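Local coordinates for ulvan Lyase-PL25 (PDB 5UAM), which degrades ulvan, the sulfated cell-wall polysaccharide of green seaweeds of the Ulvales, as a lyase with a beta-propeller fold, at residues 151-156 with 196-201; 188-193 with 264-269. All blocks are in the same frame, centred on the assembly; numbering follows the deposited sequence.

Contact 1: 151-156 with 196-201; sequences QWEDLN and NGRTFA
Arg-198 meets Glu-153 and Leu-155 through its NH1, at the far end of a long side chain; the backbones come nearest at Leu-155 CA and Arg-198 CA, 7.6 Å apart. Start at the arginine CB, which points away from segment 151-156. CB, CG and CD make no contact there; a turn about the CB–CG bond (chi2 -66°) bends the chain and swings the guanidinium round toward the other segment. NE and CZ carry the group forward without touching, and only NH1 arrives, NH2 being linked through a water. NH1 approaches Glu-153 OE2 at 3.5 Å, a salt bridge containing one weak hydrogen bond with an N-H...O angle of 151°. The carboxylate oxygen lies at the edge of the guanidinium, near its plane, while the carboxylate itself is turned 87° from that plane, so the two groups do not pair side by side. The water accepts from Arg-198 NH2 at 3.0 Å and donates in turn to Glu-153 OE2 over 2.9 Å. One carboxylate oxygen is thus held twice, directly by a weak bond and through solvent. Tyr-111 adds a cation-pi contact to the arginine.

Leu-155 fills in beside the ion pair. Its CD1 lies 3.7 Å from Gly-197 O, a carbonyl that also accepts from Asn-157 ND2, and its CD2 comes obliquely toward Arg-198 NH1; since the leucine is modelled in two conformers, these contacts are less certain. Gly-197 has a positive phi at which a CB would collide with the preceding carbonyl oxygen. In fold terms, the outermost strand of one four-stranded antiparallel sheet meets the turn between strands 188-193 and 204-211 of the next sheet, a blade-to-blade contact at the periphery of a beta-propeller.

Contact 2: 188-193 with 264-269; sequences WVYQKS and MSFNTK
Tyr-190 and Phe-266 are the closest backbone neighbours of the two strands, yet their CA atoms stand 11.1 Å apart, too far for any sheet pairing, so the direct contact is made by side chains. The strands, 188-193 and 258-267, probably belong to successive antiparallel blades of the beta-propeller, and the contact is then aromatic packing between blades.

Both residues point toward each other, and their side chains cross at about a right angle. Phe-266 has CG anti to the backbone N (chi1 171°), which sends its ring out to the tyrosine. The ring planes are only 26° apart, but they are slid along one another, with centroids 5.0 Å from each other, and barely overlap. Phe-266 CE2 lies 3.9 Å above one face of the Tyr-190 ring, toward its rim, and Phe-266 CZ sits 3.7 Å from Tyr-190 CZ, close to the phenol oxygen as well. Thr-268 CG2 of the same segment rests 3.9 Å from the plane of the phenylalanine ring, over one face. Tyr-176 meets both rings edge-to-face and Trp-273 stacks on Phe-266, making an aromatic cluster. A leucine at Tyr-190 would probably open a gap against Phe-266 and take from Tyr-176 an edge-to-face partner.

Lys-192, fully extended, adds a solvent link: its NZ donates to a water at 3.1 Å from Lys-192 NZ, and this water donates to Thr-268 O. Thr-268 OG1 is bonded to Asp-231 O, tying the residue after the strand to the residue before strand 232-243. Here the chain turns away from the sheet in an Asx turn, in which Lys-269 N donates to Asn-267 OD1 over 2.8 Å, in the carbonyl plane and with an N-H...O angle of 133°.

The two contacts, whose centres are about 19 Å apart, share one blade. Segment 188-193 of contact 2 runs into the turn that holds segment 196-201 of contact 1, and the two lie against each other: Ala-201 N is 2.9 Å from Lys-192 O, probably a hydrogen bond. This blade therefore meets the preceding one through contact 1 and probably the following one through contact 2. Contact 1 lies away from the known sites. Contact 2 is nearer: the Tyr-190 side chain is about 11 Å from that of Arg-180, probably a substrate-binding residue, and about 12 Å from that of Tyr-164, the likely proton acceptor, and Trp-188, on the same strand as Tyr-190, touches Arg-180.

Contact 1: 151-156 with 196-201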
loop_
_atom_site.group_PDB
_atom_site.type_symbol
_atom_site.label_atom_id
_atom_site.label_comp_id
_atom_site.label_asym_id
_atom_site.label_seq_id
_atom_site.Cartn_x
_atom_site.Cartn_y
_atom_site.Cartn_z
ATOM N N GLN A 151 -22.696 7.220 -6.704
ATOM C CA GLN A 151 -22.596 8.616 -7.121
ATOM C C GLN A 151 -21.549 9.329 -6.283
ATOM O O GLN A 151 -21.482 9.136 -5.065
ATOM C CB GLN A 151 -23.937 9.359 -6.964
ATOM C CG GLN A 151 -25.101 8.780 -7.712
ATOM C CD GLN A 151 -26.385 9.563 -7.413
ATOM O OE1 GLN A 151 -26.338 10.761 -7.118
ATOM N NE2 GLN A 151 -27.525 8.884 -7.445
ATOM N N TRP A 152 -20.750 10.171 -6.948
ATOM C CA TRP A 152 -19.532 10.734 -6.383
ATOM C C TRP A 152 -19.433 12.227 -6.660
ATOM O O TRP A 152 -19.962 12.736 -7.654
ATOM C CB TRP A 152 -18.306 10.011 -6.998
ATOM C CG TRP A 152 -18.356 8.587 -6.587
ATOM C CD1 TRP A 152 -19.058 7.576 -7.191
ATOM C CD2 TRP A 152 -17.772 8.038 -5.425
ATOM N NE1 TRP A 152 -18.917 6.417 -6.461
ATOM C CE2 TRP A 152 -18.136 6.682 -5.366
ATOM C CE3 TRP A 152 -16.945 8.553 -4.424
ATOM C CZ2 TRP A 152 -17.732 5.854 -4.325
ATOM C CZ3 TRP A 152 -16.532 7.720 -3.402
ATOM C CH2 TRP A 152 -16.935 6.379 -3.364
ATOM N N GLU A 153 -18.735 12.924 -5.776
ATOM C CA GLU A 153 -18.384 14.311 -6.012
ATOM C C GLU A 153 -16.922 14.526 -5.656
ATOM O O GLU A 153 -16.350 13.850 -4.793
ATOM C CB GLU A 153 -19.282 15.281 -5.241
ATOM C CG GLU A 153 -19.170 15.163 -3.743
ATOM C CD GLU A 153 -20.183 16.038 -3.000
ATOM O OE1 GLU A 153 -21.076 16.611 -3.666
ATOM O OE2 GLU A 153 -20.078 16.152 -1.755
ATOM N N ASP A 154 -16.328 15.482 -6.351
ATOM C CA ASP A 154 -14.947 15.843 -6.127
ATOM C C ASP A 154 -14.822 16.756 -4.912
ATOM O O ASP A 154 -15.587 17.719 -4.754
ATOM C CB ASP A 154 -14.417 16.569 -7.364
ATOM C CG ASP A 154 -14.547 15.740 -8.622
ATOM O OD1 ASP A 154 -14.247 14.531 -8.559
ATOM O OD2 ASP A 154 -14.974 16.277 -9.675
ATOM N N LEU A 155 -13.833 16.513 -4.065
ATOM C CA LEU A 155 -13.467 17.515 -3.064
ATOM C C LEU A 155 -12.131 18.166 -3.359
ATOM O O LEU A 155 -11.973 19.370 -3.180
ATOM C CB LEU A 155 -13.404 16.896 -1.662
ATOM C CG LEU A 155 -14.684 16.235 -1.163
ATOM C CD1 LEU A 155 -14.519 15.801 0.286
ATOM C CD2 LEU A 155 -15.877 17.184 -1.301
ATOM N N ASN A 156 -11.236 17.400 -3.927
ATOM C CA ASN A 156 -9.828 17.695 -4.075
ATOM C C ASN A 156 -9.356 18.777 -3.118
ATOM O O ASN A 156 -8.993 19.878 -3.541
ATOM C CB ASN A 156 -9.628 18.075 -5.533
ATOM C CG ASN A 156 -10.160 17.002 -6.462
ATOM O OD1 ASN A 156 -10.178 15.822 -6.092
ATOM N ND2 ASN A 156 -10.612 17.393 -7.659
ATOM N N ASN A 196 -14.564 14.829 9.209
ATOM C CA ASN A 196 -14.964 13.753 8.302
ATOM C C ASN A 196 -14.425 13.963 6.895
ATOM O O ASN A 196 -15.047 13.569 5.911
ATOM C CB ASN A 196 -16.486 13.562 8.306
ATOM C CG ASN A 196 -17.010 13.176 9.673
ATOM O OD1 ASN A 196 -16.304 12.553 10.457
ATOM N ND2 ASN A 196 -18.224 13.594 9.991
ATOM N N GLY A 197 -13.244 14.558 6.786
ATOM C CA GLY A 197 -12.578 14.660 5.504
ATOM C C GLY A 197 -13.026 15.816 4.646
ATOM O O GLY A 197 -12.642 15.883 3.471
ATOM N N ARG A 198 -13.811 16.734 5.201
ATOM C CA ARG A 198 -14.298 17.883 4.442
ATOM C C ARG A 198 -13.262 18.995 4.391
ATOM O O ARG A 198 -13.226 19.755 3.417
ATOM C CB ARG A 198 -15.625 18.366 5.026
ATOM C CG ARG A 198 -16.704 17.300 5.032
ATOM C CD ARG A 198 -17.115 16.919 3.628
ATOM N NE ARG A 198 -17.997 15.749 3.607
ATOM C CZ ARG A 198 -18.729 15.391 2.557
ATOM N NH1 ARG A 198 -18.715 16.118 1.440
ATOM N NH2 ARG A 198 -19.484 14.311 2.633
ATOM N N THR A 199 -12.415 19.114 5.418
ATOM C CA THR A 199 -11.262 20.004 5.368
ATOM C C THR A 199 -10.083 19.323 6.046
ATOM O O THR A 199 -10.241 18.550 6.995
ATOM C CB THR A 199 -11.518 21.360 6.027
ATOM O OG1 THR A 199 -11.626 21.192 7.426
ATOM C CG2 THR A 199 -12.805 21.960 5.545
ATOM N N PHE A 200 -8.894 19.611 5.531
ATOM C CA PHE A 200 -7.654 19.044 6.035
ATOM C C PHE A 200 -6.724 20.166 6.445
ATOM O O PHE A 200 -6.667 21.210 5.791
ATOM C CB PHE A 200 -6.946 18.205 4.973
ATOM C CG PHE A 200 -7.518 16.830 4.806
ATOM C CD1 PHE A 200 -8.593 16.607 3.955
ATOM C CD2 PHE A 200 -6.999 15.766 5.499
ATOM C CE1 PHE A 200 -9.116 15.329 3.796
ATOM C CE2 PHE A 200 -7.511 14.495 5.359
ATOM C CZ PHE A 200 -8.580 14.277 4.506
ATOM N N ALA A 201 -6.014 19.942 7.539
ATOM C CA ALA A 201 -4.956 20.843 7.964
ATOM C C ALA A 201 -3.736 20.704 7.053
ATOM O O ALA A 201 -3.599 19.749 6.279
ATOM C CB ALA A 201 -4.578 20.573 9.425
HETATM O O HOH W 1 -20.898 14.057 0.038
#

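Contact 2: 188-193 with 264-269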
loop_
_atom_site.group_PDB
_atom_site.type_symbol
_atom_site.label_atom_id
_atom_site.label_comp_id
_atom_site.label_asym_id
_atom_site.label_seq_id
_atom_site.Cartn_x
_atom_site.Cartn_y
_atom_site.Cartn_z
ATOM N N TRP A 188 7.866 12.890 3.362
ATOM C CA TRP A 188 6.618 12.185 3.638
ATOM C C TRP A 188 5.878 12.937 4.725
ATOM O O TRP A 188 6.498 13.446 5.668
ATOM C CB TRP A 188 6.848 10.734 4.055
ATOM C CG TRP A 188 7.173 9.869 2.882
ATOM C CD1 TRP A 188 8.304 9.925 2.129
ATOM C CD2 TRP A 188 6.348 8.871 2.294
ATOM N NE1 TRP A 188 8.246 9.008 1.116
ATOM C CE2 TRP A 188 7.064 8.336 1.204
ATOM C CE3 TRP A 188 5.084 8.365 2.592
ATOM C CZ2 TRP A 188 6.551 7.307 0.406
ATOM C CZ3 TRP A 188 4.569 7.314 1.764
ATOM C CH2 TRP A 188 5.314 6.823 0.713
ATOM N N VAL A 189 4.563 13.006 4.577
ATOM C CA VAL A 189 3.728 13.861 5.400
ATOM C C VAL A 189 2.440 13.132 5.751
ATOM O O VAL A 189 2.077 12.119 5.152
ATOM C CB VAL A 189 3.355 15.166 4.671
ATOM C CG1 VAL A 189 4.594 15.915 4.192
ATOM C CG2 VAL A 189 2.429 14.859 3.499
ATOM N N TYR A 190 1.704 13.722 6.678
ATOM C CA TYR A 190 0.278 13.452 6.778
ATOM C C TYR A 190 -0.509 14.751 6.744
ATOM O O TYR A 190 -0.001 15.825 7.072
ATOM C CB TYR A 190 -0.080 12.651 8.037
ATOM C CG TYR A 190 0.147 13.373 9.351
ATOM C CD1 TYR A 190 -0.795 14.249 9.864
ATOM C CD2 TYR A 190 1.304 13.169 10.101
ATOM C CE1 TYR A 190 -0.598 14.903 11.072
ATOM C CE2 TYR A 190 1.503 13.815 11.305
ATOM C CZ TYR A 190 0.552 14.683 11.803
ATOM O OH TYR A 190 0.776 15.315 13.013
ATOM N N GLN A 191 -1.772 14.630 6.312
ATOM C CA GLN A 191 -2.762 15.670 6.519
ATOM C C GLN A 191 -3.889 15.110 7.366
ATOM O O GLN A 191 -4.361 13.991 7.134
ATOM C CB GLN A 191 -3.314 16.219 5.200
ATOM C CG GLN A 191 -2.312 17.028 4.405
ATOM C CD GLN A 191 -2.917 17.752 3.240
ATOM O OE1 GLN A 191 -2.843 17.305 2.081
ATOM N NE2 GLN A 191 -3.528 18.885 3.533
ATOM N N LYS A 192 -4.306 15.910 8.343
ATOM C CA LYS A 192 -5.281 15.519 9.352
ATOM C C LYS A 192 -6.594 16.263 9.139
ATOM O O LYS A 192 -6.604 17.479 8.924
ATOM C CB LYS A 192 -4.739 15.840 10.754
ATOM C CG LYS A 192 -5.689 15.516 11.913
ATOM C CD LYS A 192 -5.097 15.947 13.247
ATOM C CE LYS A 192 -6.060 15.677 14.358
ATOM N NZ LYS A 192 -5.504 16.101 15.668
ATOM N N SER A 193 -7.708 15.535 9.237
ATOM C CA SER A 193 -9.038 16.134 9.185
ATOM C C SER A 193 -9.825 15.706 10.409
ATOM O O SER A 193 -9.868 14.519 10.736
ATOM C CB SER A 193 -9.811 15.703 7.927
ATOM O OG SER A 193 -11.171 16.102 8.028
ATOM N N MET A 264 8.624 3.215 13.381
ATOM C CA MET A 264 8.299 4.158 14.436
ATOM C C MET A 264 6.789 4.216 14.624
ATOM O O MET A 264 6.021 3.722 13.800
ATOM C CB MET A 264 8.903 5.545 14.164
ATOM C CG MET A 264 8.406 6.212 12.912
ATOM S SD MET A 264 9.564 7.551 12.520
ATOM C CE MET A 264 8.802 8.259 11.056
ATOM N N SER A 265 6.379 4.865 15.712
ATOM C CA SER A 265 4.986 4.945 16.127
ATOM C C SER A 265 4.602 6.406 16.341
ATOM O O SER A 265 5.422 7.220 16.751
ATOM C CB SER A 265 4.815 4.149 17.431
ATOM O OG SER A 265 3.466 4.021 17.836
ATOM N N PHE A 266 3.334 6.715 16.077
ATOM C CA PHE A 266 2.751 8.050 16.155
ATOM C C PHE A 266 1.575 7.966 17.114
ATOM O O PHE A 266 0.590 7.275 16.838
ATOM C CB PHE A 266 2.307 8.430 14.739
ATOM C CG PHE A 266 1.473 9.688 14.613
ATOM C CD1 PHE A 266 1.521 10.739 15.517
ATOM C CD2 PHE A 266 0.630 9.796 13.529
ATOM C CE1 PHE A 266 0.730 11.886 15.319
ATOM C CE2 PHE A 266 -0.153 10.928 13.329
ATOM C CZ PHE A 266 -0.114 11.954 14.207
ATOM N N ASN A 267 1.673 8.650 18.245
ATOM C CA ASN A 267 0.563 8.740 19.181
ATOM C C ASN A 267 -0.327 9.892 18.729
ATOM O O ASN A 267 0.062 11.058 18.817
ATOM C CB ASN A 267 1.089 8.958 20.593
ATOM C CG ASN A 267 -0.017 9.029 21.627
ATOM O OD1 ASN A 267 -1.084 9.603 21.397
ATOM N ND2 ASN A 267 0.248 8.460 22.794
ATOM N N THR A 268 -1.511 9.566 18.201
ATOM C CA THR A 268 -2.353 10.618 17.640
ATOM C C THR A 268 -3.015 11.490 18.692
ATOM O O THR A 268 -3.512 12.564 18.343
ATOM C CB THR A 268 -3.445 10.035 16.736
ATOM O OG1 THR A 268 -4.374 9.262 17.521
ATOM C CG2 THR A 268 -2.856 9.215 15.626
ATOM N N LYS A 269 -3.033 11.073 19.964
ATOM C CA LYS A 269 -3.615 11.904 21.007
ATOM C C LYS A 269 -2.639 12.992 21.433
ATOM O O LYS A 269 -3.022 14.159 21.568
ATOM C CB LYS A 269 -4.013 11.024 22.190
ATOM C CG LYS A 269 -4.619 11.778 23.370
ATOM C CD LYS A 269 -4.947 10.842 24.530
ATOM C CE LYS A 269 -3.697 10.338 25.268
ATOM N NZ LYS A 269 -3.177 11.289 26.306
HETATM O O HOH W 2 -2.778 14.658 15.907
#